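Local coordinates for protein tryptophan decarboxylase 1 (Oryza sativa subsp. japonica, PDB 6KHO) that catalyses the pyridoxal-phosphate-dependent decarboxylation of L-tryptophan to tryptamine and of 5-hydroxy-L-tryptophan to serotonin, working as a homodimer, at residues D144-A147 / Q148-N151; R385-K388 / L389-M393; K400-E403 / H404-D408. All coordinates share one frame; numbering follows the deposited sequence.

Contact 1 closes the C-terminal end of helix 133-149, while contacts 2 and 3 lie on one long helix, 386-420, with their centres about 18 Å apart. The two helices meet through W145 and W390, where W145 CH2 comes within 3.4 Å of W390 NE1, and through M149, whose CE lies 3.7 Å from M393 SD. L401 ties contact 3 to both others: its CD1 is 3.7 Å from M149 CE, and its CD2 is 4.0 Å from V392 CG1. None touches the cofactor, but all lie near its site: the side chains of L146, L389 and H404 are about 11, 11 and 9 Å from that of K330, the cofactor-bearing lysine, not attached in this structure.

Contact 1 of 3, residues D144-A147 / Q148-N151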
# COMPACT_ATOMS: atom_id res chain seq x y z
N ASP A 144 -5.65 14.61 12.35
CA ASP A 144 -6.27 15.41 13.41
C ASP A 144 -7.45 16.21 12.88
O ASP A 144 -8.50 16.27 13.53
CB ASP A 144 -5.22 16.33 14.02
CG ASP A 144 -5.65 16.87 15.36
OD1 ASP A 144 -6.32 17.93 15.39
OD2 ASP A 144 -5.35 16.21 16.36
N TRP A 145 -7.29 16.86 11.72
CA TRP A 145 -8.40 17.60 11.12
C TRP A 145 -9.59 16.68 10.87
O TRP A 145 -10.74 17.05 11.16
CB TRP A 145 -7.98 18.24 9.80
CG TRP A 145 -7.17 19.49 9.88
CD1 TRP A 145 -6.51 20.01 10.96
CD2 TRP A 145 -6.91 20.39 8.79
NE1 TRP A 145 -5.86 21.17 10.61
CE2 TRP A 145 -6.10 21.43 9.28
CE3 TRP A 145 -7.30 20.42 7.45
CZ2 TRP A 145 -5.66 22.49 8.47
CZ3 TRP A 145 -6.88 21.46 6.65
CH2 TRP A 145 -6.06 22.48 7.16
N LEU A 146 -9.35 15.51 10.28
CA LEU A 146 -10.45 14.58 10.01
C LEU A 146 -11.10 14.09 11.31
O LEU A 146 -12.33 13.95 11.38
CB LEU A 146 -9.93 13.38 9.20
CG LEU A 146 -10.95 12.26 8.93
CD1 LEU A 146 -12.17 12.79 8.15
CD2 LEU A 146 -10.27 11.12 8.16
N ALA A 147 -10.28 13.82 12.33
CA ALA A 147 -10.84 13.44 13.63
C ALA A 147 -11.74 14.55 14.18
O ALA A 147 -12.76 14.26 14.82
CB ALA A 147 -9.71 13.11 14.61
N GLN A 148 -11.39 15.81 13.94
CA GLN A 148 -12.25 16.92 14.36
C GLN A 148 -13.56 16.93 13.58
O GLN A 148 -14.63 17.10 14.17
CB GLN A 148 -11.54 18.26 14.20
CG GLN A 148 -10.36 18.48 15.13
CD GLN A 148 -9.66 19.79 14.86
OE1 GLN A 148 -10.30 20.84 14.79
NE2 GLN A 148 -8.34 19.74 14.71
N MET A 149 -13.49 16.75 12.26
CA MET A 149 -14.72 16.67 11.46
C MET A 149 -15.62 15.53 11.95
O MET A 149 -16.84 15.69 12.03
CB MET A 149 -14.39 16.48 9.98
CG MET A 149 -13.57 17.60 9.36
SD MET A 149 -13.77 17.69 7.56
CE MET A 149 -13.25 16.05 7.03
N LEU A 150 -15.03 14.38 12.25
CA LEU A 150 -15.78 13.22 12.72
C LEU A 150 -16.21 13.35 14.17
O LEU A 150 -16.95 12.49 14.66
CB LEU A 150 -14.94 11.95 12.59
CG LEU A 150 -14.58 11.48 11.18
CD1 LEU A 150 -13.54 10.37 11.25
CD2 LEU A 150 -15.83 11.01 10.48
N ASN A 151 -15.74 14.37 14.87
CA ASN A 151 -16.00 14.52 16.29
C ASN A 151 -15.56 13.28 17.07
O ASN A 151 -16.24 12.83 17.99
CB ASN A 151 -17.46 14.83 16.55
CG ASN A 151 -17.66 16.24 16.94
OD1 ASN A 151 -17.42 16.61 18.09
ND2 ASN A 151 -18.05 17.07 15.98
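D144 swings CG away from its backbone N (chi1 -163°) and Q148, one turn on, sets CG opposite its own carbonyl carbon and runs on extended, which carries the amide back along the helix to the carboxylate. There Q148 NE2 donates to D144 OD1 at 2.8 Å, meeting the oxygen nearly along its C-O bond. The acceptor lies close to the amide plane, yet the carboxylate and amide planes stand 76° apart. The same residues are joined a second time by the main chain, Q148 N to D144 O at 3.0 Å, so that one i to i+4 pair is held by both backbone and side chains. W145 O and L146 O continue the helical pattern, accepting from M149 N and L150 N.

L146 spans the apolar side of this turn. Its CD1 lies 3.6 Å from M149 CE, the terminal methyl, the chains crossing at about a right angle, and its CG packs 4.0 Å from L150 CD1. N151 is the first residue to leave helical phi/psi, turning to positive phi (55°) in a Schellman motif, with N151 N bonded to Q148 O.

Q148 NE2 and W145 NE1 also donate to the main-chain oxygens of A68 and R67 of the second subunit, which places this polar side at the dimer interface. On the apolar side L146 lies against strands 339-343 and 323-326 of the large sheet, whereas W145 and M149 pack on helix 386-420.

Contact 2 of 3, residues R385-K388 / L389-M393; sequences RGLK and LWMVM
W390 N donates to G386 O at 2.9 Å and 169°, close to straight, in the first turns of the long helix 386-420; M391 N to L387 O and V392 N to K388 O follow in the same i to i+4 pattern. Among the side chains, L387 carries the contact with a single methyl. With CG opposite the backbone N (chi1 -174°), L387 brings CD1 to the six-membered part of the W390 indole at an oblique angle, 3.9 Å from W390 CE3. The same L387 CD1 also meets M391 CE at 4.1 Å.

K388 has chi1 of 65° and a straight chain beyond, which takes its ammonium to a salt bridge with D116 and to the carbonyl oxygens of C335 and D337. R385 reaches across the dimer to a salt bridge with D337 of the second subunit.

L387 and W390 rest on M138 of helix 133-149, and W390 meets the W145 ring. L387 and M391 also touch I118 of helix 110-122, while L84, E83 and T80 of the second subunit pack against L387, W390 and M391 respectively.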
# COMPACT_ATOMS: atom_id res chain seq x y z
N ARG A 385 0.95 10.28 1.61
CA ARG A 385 -0.50 10.25 1.43
C ARG A 385 -1.21 11.37 2.16
O ARG A 385 -2.35 11.69 1.82
CB ARG A 385 -1.11 8.94 1.94
CG ARG A 385 -0.58 7.70 1.27
CD ARG A 385 -1.53 6.49 1.43
NE ARG A 385 -1.27 5.67 0.26
CZ ARG A 385 -0.40 4.67 0.24
NH1 ARG A 385 0.22 4.32 1.36
NH2 ARG A 385 -0.18 4.02 -0.91
N GLY A 386 -0.58 11.96 3.17
CA GLY A 386 -1.22 13.04 3.89
C GLY A 386 -1.52 14.24 3.01
O GLY A 386 -2.47 14.97 3.28
N LEU A 387 -0.75 14.43 1.94
CA LEU A 387 -0.87 15.64 1.14
C LEU A 387 -2.25 15.73 0.49
O LEU A 387 -2.92 16.77 0.57
CB LEU A 387 0.25 15.70 0.10
CG LEU A 387 0.32 17.00 -0.72
CD1 LEU A 387 0.53 18.19 0.20
CD2 LEU A 387 1.43 16.92 -1.75
N LYS A 388 -2.69 14.65 -0.18
CA LYS A 388 -3.97 14.74 -0.88
C LYS A 388 -5.13 14.89 0.09
O LYS A 388 -6.09 15.62 -0.20
CB LYS A 388 -4.18 13.52 -1.79
CG LYS A 388 -4.31 12.19 -1.06
CD LYS A 388 -4.46 11.06 -2.07
CE LYS A 388 -4.14 9.71 -1.44
NZ LYS A 388 -4.28 8.60 -2.44
N LEU A 389 -5.06 14.23 1.25
CA LEU A 389 -6.13 14.36 2.23
C LEU A 389 -6.21 15.79 2.79
O LEU A 389 -7.30 16.36 2.92
CB LEU A 389 -5.94 13.35 3.36
CG LEU A 389 -7.10 13.29 4.36
CD1 LEU A 389 -8.44 13.17 3.64
CD2 LEU A 389 -6.89 12.15 5.37
N TRP A 390 -5.05 16.38 3.11
CA TRP A 390 -5.04 17.78 3.54
C TRP A 390 -5.54 18.71 2.44
O TRP A 390 -6.31 19.64 2.70
CB TRP A 390 -3.63 18.17 3.98
CG TRP A 390 -3.43 19.65 4.16
CD1 TRP A 390 -3.87 20.42 5.20
CD2 TRP A 390 -2.76 20.54 3.24
NE1 TRP A 390 -3.52 21.74 4.98
CE2 TRP A 390 -2.84 21.84 3.79
CE3 TRP A 390 -2.13 20.36 2.01
CZ2 TRP A 390 -2.28 22.96 3.17
CZ3 TRP A 390 -1.55 21.48 1.39
CH2 TRP A 390 -1.64 22.76 1.97
N MET A 391 -5.13 18.47 1.19
CA MET A 391 -5.55 19.35 0.11
C MET A 391 -7.06 19.33 -0.10
O MET A 391 -7.66 20.36 -0.44
CB MET A 391 -4.84 18.96 -1.18
CG MET A 391 -3.42 19.48 -1.25
SD MET A 391 -2.88 19.56 -2.97
CE MET A 391 -1.30 20.37 -2.74
N VAL A 392 -7.68 18.17 0.08
CA VAL A 392 -9.14 18.08 -0.04
C VAL A 392 -9.81 18.92 1.04
O VAL A 392 -10.70 19.74 0.74
CB VAL A 392 -9.58 16.60 0.03
CG1 VAL A 392 -11.08 16.51 0.32
CG2 VAL A 392 -9.24 15.89 -1.28
N MET A 393 -9.40 18.74 2.29
CA MET A 393 -10.01 19.51 3.38
C MET A 393 -9.66 20.99 3.29
O MET A 393 -10.53 21.85 3.52
CB MET A 393 -9.56 18.96 4.74
CG MET A 393 -10.26 17.66 5.16
SD MET A 393 -9.66 16.97 6.73
CE MET A 393 -7.95 16.60 6.35

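Contact 3 of 3, residues K400-E403 / H404-D408; sequences KLQE and HIRSD. With CA (calcium ion), chain F.
Q402 CB lies over one face of the R406 guanidinium, 4.0 Å above its plane and offset toward the rim, while a water sits in plane at the edge. That water accepts from R406 NH1 at 2.9 Å and donates to E403 OE1, linking two opposite charges whose own atoms remain 5.2 Å apart. R406 also forms a salt bridge with E310. Round the H404 imidazole, L401 O lies at the edge near the ring plane, a calcium-bound water lies in plane at the edge, and the W331 ring meets it at about 75°; H404 NE2 is hydrogen-bonded to W331 O.

The segments are successive turns of the long helix 386-420, and H404 N, I405 N and R406 N donate to K400 O, L401 O and Q402 O. E403 O is gripped twice by S407, through N and through OG, each at 2.9 Å. A chi1 of 59° lets OG bend back to that oxygen. OG accepts from another calcium-bound water as well, so an alanine here would probably leave that water without this mate and take from E403 O one of its two S407 donors.

D408 OD1 binds the calcium ion at 2.4 Å, and five waters complete its six ligands. One donates to H404 O and lies 2.5 Å from H404 ND1; the one at the H404 edge donates to D408 OD2.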
# COMPACT_ATOMS: atom_id res chain seq x y z
N LYS A 400 -18.60 22.21 2.54
CA LYS A 400 -18.75 21.55 1.24
C LYS A 400 -18.66 20.03 1.38
O LYS A 400 -19.38 19.30 0.68
CB LYS A 400 -17.69 22.05 0.26
CG LYS A 400 -18.14 23.18 -0.66
CD LYS A 400 -17.13 23.35 -1.80
CE LYS A 400 -17.43 24.58 -2.66
NZ LYS A 400 -17.30 25.84 -1.88
N LEU A 401 -17.75 19.54 2.22
CA LEU A 401 -17.67 18.10 2.44
C LEU A 401 -18.97 17.56 3.03
O LEU A 401 -19.45 16.49 2.64
CB LEU A 401 -16.47 17.75 3.35
CG LEU A 401 -15.06 18.09 2.85
CD1 LEU A 401 -13.97 17.66 3.82
CD2 LEU A 401 -14.79 17.48 1.51
N GLN A 402 -19.57 18.31 3.96
CA GLN A 402 -20.87 17.91 4.50
C GLN A 402 -21.95 17.92 3.42
O GLN A 402 -22.78 17.01 3.35
CB GLN A 402 -21.27 18.82 5.66
CG GLN A 402 -20.40 18.65 6.91
CD GLN A 402 -20.77 19.65 7.99
OE1 GLN A 402 -21.00 20.82 7.70
NE2 GLN A 402 -20.84 19.19 9.24
N GLU A 403 -21.98 18.96 2.58
CA GLU A 403 -23.02 19.02 1.56
C GLU A 403 -22.82 17.93 0.51
O GLU A 403 -23.80 17.46 -0.09
CB GLU A 403 -23.07 20.41 0.92
CG GLU A 403 -24.25 20.67 -0.05
CD GLU A 403 -25.57 19.98 0.34
OE1 GLU A 403 -26.03 20.11 1.50
OE2 GLU A 403 -26.16 19.30 -0.53
N HIS A 404 -21.58 17.49 0.28
CA HIS A 404 -21.32 16.36 -0.60
C HIS A 404 -21.94 15.07 -0.04
O HIS A 404 -22.59 14.32 -0.78
CB HIS A 404 -19.80 16.22 -0.83
CG HIS A 404 -19.31 14.80 -0.94
ND1 HIS A 404 -19.50 14.03 -2.07
CD2 HIS A 404 -18.60 14.03 -0.08
CE1 HIS A 404 -18.95 12.84 -1.89
NE2 HIS A 404 -18.39 12.82 -0.69
N ILE A 405 -21.77 14.80 1.25
CA ILE A 405 -22.45 13.66 1.87
C ILE A 405 -23.97 13.79 1.70
O ILE A 405 -24.65 12.86 1.26
CB ILE A 405 -22.08 13.53 3.36
CG1 ILE A 405 -20.58 13.27 3.56
CG2 ILE A 405 -22.95 12.45 4.05
CD1 ILE A 405 -20.09 11.97 2.96
N ARG A 406 -24.51 14.96 2.06
CA ARG A 406 -25.97 15.13 2.13
C ARG A 406 -26.62 15.05 0.76
O ARG A 406 -27.73 14.53 0.62
CB ARG A 406 -26.30 16.45 2.82
CG ARG A 406 -25.88 16.47 4.28
CD ARG A 406 -25.94 17.86 4.90
NE ARG A 406 -25.82 17.77 6.36
CZ ARG A 406 -25.40 18.77 7.13
NH1 ARG A 406 -25.05 19.93 6.60
NH2 ARG A 406 -25.32 18.59 8.44
N SER A 407 -25.96 15.59 -0.27
CA SER A 407 -26.54 15.53 -1.61
C SER A 407 -26.53 14.11 -2.16
O SER A 407 -27.45 13.73 -2.89
CB SER A 407 -25.81 16.50 -2.55
OG SER A 407 -24.43 16.19 -2.63
N ASP A 408 -25.53 13.30 -1.80
CA ASP A 408 -25.55 11.89 -2.19
C ASP A 408 -26.68 11.15 -1.51
O ASP A 408 -27.34 10.30 -2.12
CB ASP A 408 -24.22 11.21 -1.85
CG ASP A 408 -23.12 11.55 -2.82
OD1 ASP A 408 -23.43 12.17 -3.85
OD2 ASP A 408 -21.96 11.18 -2.57
CA CA F . -22.27 13.46 -5.45
O HOH W 1 -25.14 20.95 3.85
O HOH W 2 -21.52 14.58 -3.50
O HOH W 3 -23.75 15.10 -5.28
O HOH W 4 -20.53 11.93 -4.67
O HOH W 5 -22.45 12.02 -7.30
O HOH W 6 -20.48 14.74 -6.54